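Local coordinates for cleavage stimulation factor 77 (Encephalitozoon cuniculi, PDB 2UY1), which probably binds mRNA as the homodimeric CstF-77 subunit of the cleavage stimulation factor, which acts in 3'-end processing of pre-mRNA, at residues M18-R22 against N46-L52. Numbering follows the deposited sequence.
Sequences MEHAR and NLDLWML
Segment 18-22, regular helix within helix 14-26 (Arg22 N to Met18 O 2.9 Å), and segment 46-52, which enters helix 47-57 after Asn46, run side by side in nearly the same N-to-C direction, crossing at 18° with their axes 10.4 Å apart at closest approach. In the second segment Met51 N bonds to Leu47 O (2.7 Å), but phi/psi are non-helical at Asp48 (-42/131) and Leu49 (110/-61), the peptide between them being flipped. Met18 lies level with Leu49 (CA to CA 6.2 Å) and Arg22, one turn on, with Leu52 (CA to CA 7.8 Å).

No hydrogen bond joins the two segments, and the interface is mainly apolar. Met18, with chi1 t, chi2 p and chi3 t, reaches across the gap so that its SD sits 3.5 Å from Leu49 CB, while its CE is modelled against Asp48 and Leu52, too tightly to be interpreted in detail; Asn46 ND2, at the N-cap position, lies 3.9 Å from Met18 CG. Behind it, the small Ala21 faces the partner helix and meets Leu49, CB to CD1 at 4.5 Å; both residues also touch helix 30-40.

At the exposed margin Arg22 extends along Leu52, with NH1 3.3 Å from CD2 and CD1 over one guanidinium face.

Near-parallel first helices of successive hairpins, with helix 30-40 connecting them in sequence and packing on both, are characteristic of the TPR-like HAT repeats of the Suf family.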
loop_
_atom_site.group_PDB
_atom_site.type_symbol
_atom_site.label_atom_id
_atom_site.label_comp_id
_atom_site.label_asym_id
_atom_site.label_seq_id
_atom_site.Cartn_x
_atom_site.Cartn_y
_atom_site.Cartn_z
ATOM N N MET B 18 -48.566 -13.238 -1.083
ATOM C CA MET B 18 -48.912 -14.428 -0.321
ATOM C C MET B 18 -49.856 -14.151 0.854
ATOM O O MET B 18 -50.906 -14.797 1.014
ATOM C CB MET B 18 -47.604 -15.039 0.193
ATOM C CG MET B 18 -47.711 -16.405 0.746
ATOM S SD MET B 18 -48.652 -17.538 -0.289
ATOM C CE MET B 18 -48.491 -18.941 0.806
ATOM N N GLU B 19 -49.471 -13.174 1.660
ATOM C CA GLU B 19 -50.201 -12.783 2.855
ATOM C C GLU B 19 -51.538 -12.139 2.516
ATOM O O GLU B 19 -52.494 -12.386 3.211
ATOM C CB GLU B 19 -49.333 -11.878 3.738
ATOM C CG GLU B 19 -48.424 -12.656 4.740
ATOM C CD GLU B 19 -47.171 -11.871 5.210
ATOM O OE1 GLU B 19 -46.211 -12.527 5.746
ATOM O OE2 GLU B 19 -47.139 -10.608 5.039
ATOM N N HIS B 20 -51.585 -11.336 1.450
ATOM C CA HIS B 20 -52.835 -10.768 0.903
ATOM C C HIS B 20 -53.782 -11.871 0.425
ATOM O O HIS B 20 -54.970 -11.913 0.844
ATOM C CB HIS B 20 -52.508 -9.782 -0.223
ATOM C CG HIS B 20 -53.711 -9.102 -0.819
ATOM N ND1 HIS B 20 -54.720 -8.558 -0.054
ATOM C CD2 HIS B 20 -54.038 -8.845 -2.105
ATOM C CE1 HIS B 20 -55.624 -8.013 -0.847
ATOM N NE2 HIS B 20 -55.249 -8.194 -2.096
ATOM N N ALA B 21 -53.240 -12.796 -0.386
ATOM C CA ALA B 21 -53.964 -13.991 -0.861
ATOM C C ALA B 21 -54.574 -14.816 0.265
ATOM O O ALA B 21 -55.744 -15.228 0.178
ATOM C CB ALA B 21 -53.067 -14.894 -1.810
ATOM N N ARG B 22 -53.805 -15.016 1.325
ATOM C CA ARG B 22 -54.269 -15.810 2.466
ATOM C C ARG B 22 -55.392 -15.083 3.257
ATOM O O ARG B 22 -56.403 -15.706 3.610
ATOM C CB ARG B 22 -53.099 -16.182 3.354
ATOM C CG ARG B 22 -53.402 -17.181 4.435
ATOM C CD ARG B 22 -52.149 -17.445 5.297
ATOM N NE ARG B 22 -51.122 -18.368 4.752
ATOM C CZ ARG B 22 -51.327 -19.626 4.319
ATOM N NH1 ARG B 22 -52.554 -20.173 4.251
ATOM N NH2 ARG B 22 -50.284 -20.335 3.897
ATOM N N ASN B 46 -43.332 -18.916 -6.047
ATOM C CA ASN B 46 -43.518 -19.167 -4.636
ATOM C C ASN B 46 -44.481 -20.365 -4.473
ATOM O O ASN B 46 -45.683 -20.256 -4.838
ATOM C CB ASN B 46 -44.045 -17.889 -3.968
ATOM C CG ASN B 46 -44.190 -18.025 -2.489
ATOM O OD1 ASN B 46 -43.676 -18.965 -1.912
ATOM N ND2 ASN B 46 -44.876 -17.071 -1.857
ATOM N N LEU B 47 -43.953 -21.505 -3.980
ATOM C CA LEU B 47 -44.752 -22.766 -3.909
ATOM C C LEU B 47 -45.989 -22.718 -2.976
ATOM O O LEU B 47 -47.105 -23.102 -3.375
ATOM C CB LEU B 47 -43.880 -23.985 -3.613
ATOM C CG LEU B 47 -44.573 -25.343 -3.862
ATOM C CD1 LEU B 47 -45.271 -25.413 -5.265
ATOM C CD2 LEU B 47 -43.623 -26.534 -3.655
ATOM N N ASP B 48 -45.797 -22.335 -1.731
ATOM C CA ASP B 48 -46.847 -21.764 -0.926
ATOM C C ASP B 48 -47.511 -20.846 -1.898
ATOM O O ASP B 48 -46.831 -20.135 -2.517
ATOM C CB ASP B 48 -46.221 -20.918 0.166
ATOM C CG ASP B 48 -45.312 -21.692 1.074
ATOM O OD1 ASP B 48 -45.701 -22.751 1.544
ATOM O OD2 ASP B 48 -44.222 -21.220 1.379
ATOM N N LEU B 49 -48.812 -20.850 -2.061
ATOM C CA LEU B 49 -49.425 -19.935 -3.030
ATOM C C LEU B 49 -49.975 -20.629 -4.221
ATOM O O LEU B 49 -51.137 -20.532 -4.497
ATOM C CB LEU B 49 -48.455 -18.892 -3.529
ATOM C CG LEU B 49 -48.840 -17.816 -4.510
ATOM C CD1 LEU B 49 -50.218 -17.291 -4.327
ATOM C CD2 LEU B 49 -47.902 -16.766 -4.355
ATOM N N TRP B 50 -49.102 -21.296 -4.952
ATOM C CA TRP B 50 -49.513 -22.414 -5.750
ATOM C C TRP B 50 -50.229 -23.408 -4.871
ATOM O O TRP B 50 -51.294 -23.809 -5.162
ATOM C CB TRP B 50 -48.334 -23.009 -6.525
ATOM C CG TRP B 50 -47.909 -22.161 -7.684
ATOM C CD1 TRP B 50 -47.131 -21.084 -7.638
ATOM C CD2 TRP B 50 -48.270 -22.332 -9.050
ATOM N NE1 TRP B 50 -46.982 -20.553 -8.860
ATOM C CE2 TRP B 50 -47.653 -21.321 -9.761
ATOM C CE3 TRP B 50 -49.051 -23.245 -9.737
ATOM C CZ2 TRP B 50 -47.799 -21.186 -11.126
ATOM C CZ3 TRP B 50 -49.192 -23.116 -11.072
ATOM C CH2 TRP B 50 -48.579 -22.097 -11.759
ATOM N N MET B 51 -49.658 -23.739 -3.756
ATOM C CA MET B 51 -50.305 -24.703 -2.865
ATOM C C MET B 51 -51.648 -24.199 -2.324
ATOM O O MET B 51 -52.574 -24.969 -2.103
ATOM C CB MET B 51 -49.367 -25.078 -1.723
ATOM C CG MET B 51 -48.162 -25.886 -2.174
ATOM S SD MET B 51 -48.567 -27.272 -3.272
ATOM C CE MET B 51 -47.010 -28.173 -3.128
ATOM N N LEU B 52 -51.740 -22.894 -2.124
ATOM C CA LEU B 52 -52.978 -22.253 -1.727
ATOM C C LEU B 52 -53.991 -22.201 -2.862
ATOM O O LEU B 52 -55.209 -22.259 -2.625
ATOM C CB LEU B 52 -52.682 -20.838 -1.194
ATOM C CG LEU B 52 -52.328 -20.921 0.297
ATOM C CD1 LEU B 52 -51.213 -19.918 0.673
ATOM C CD2 LEU B 52 -53.604 -20.748 1.156
#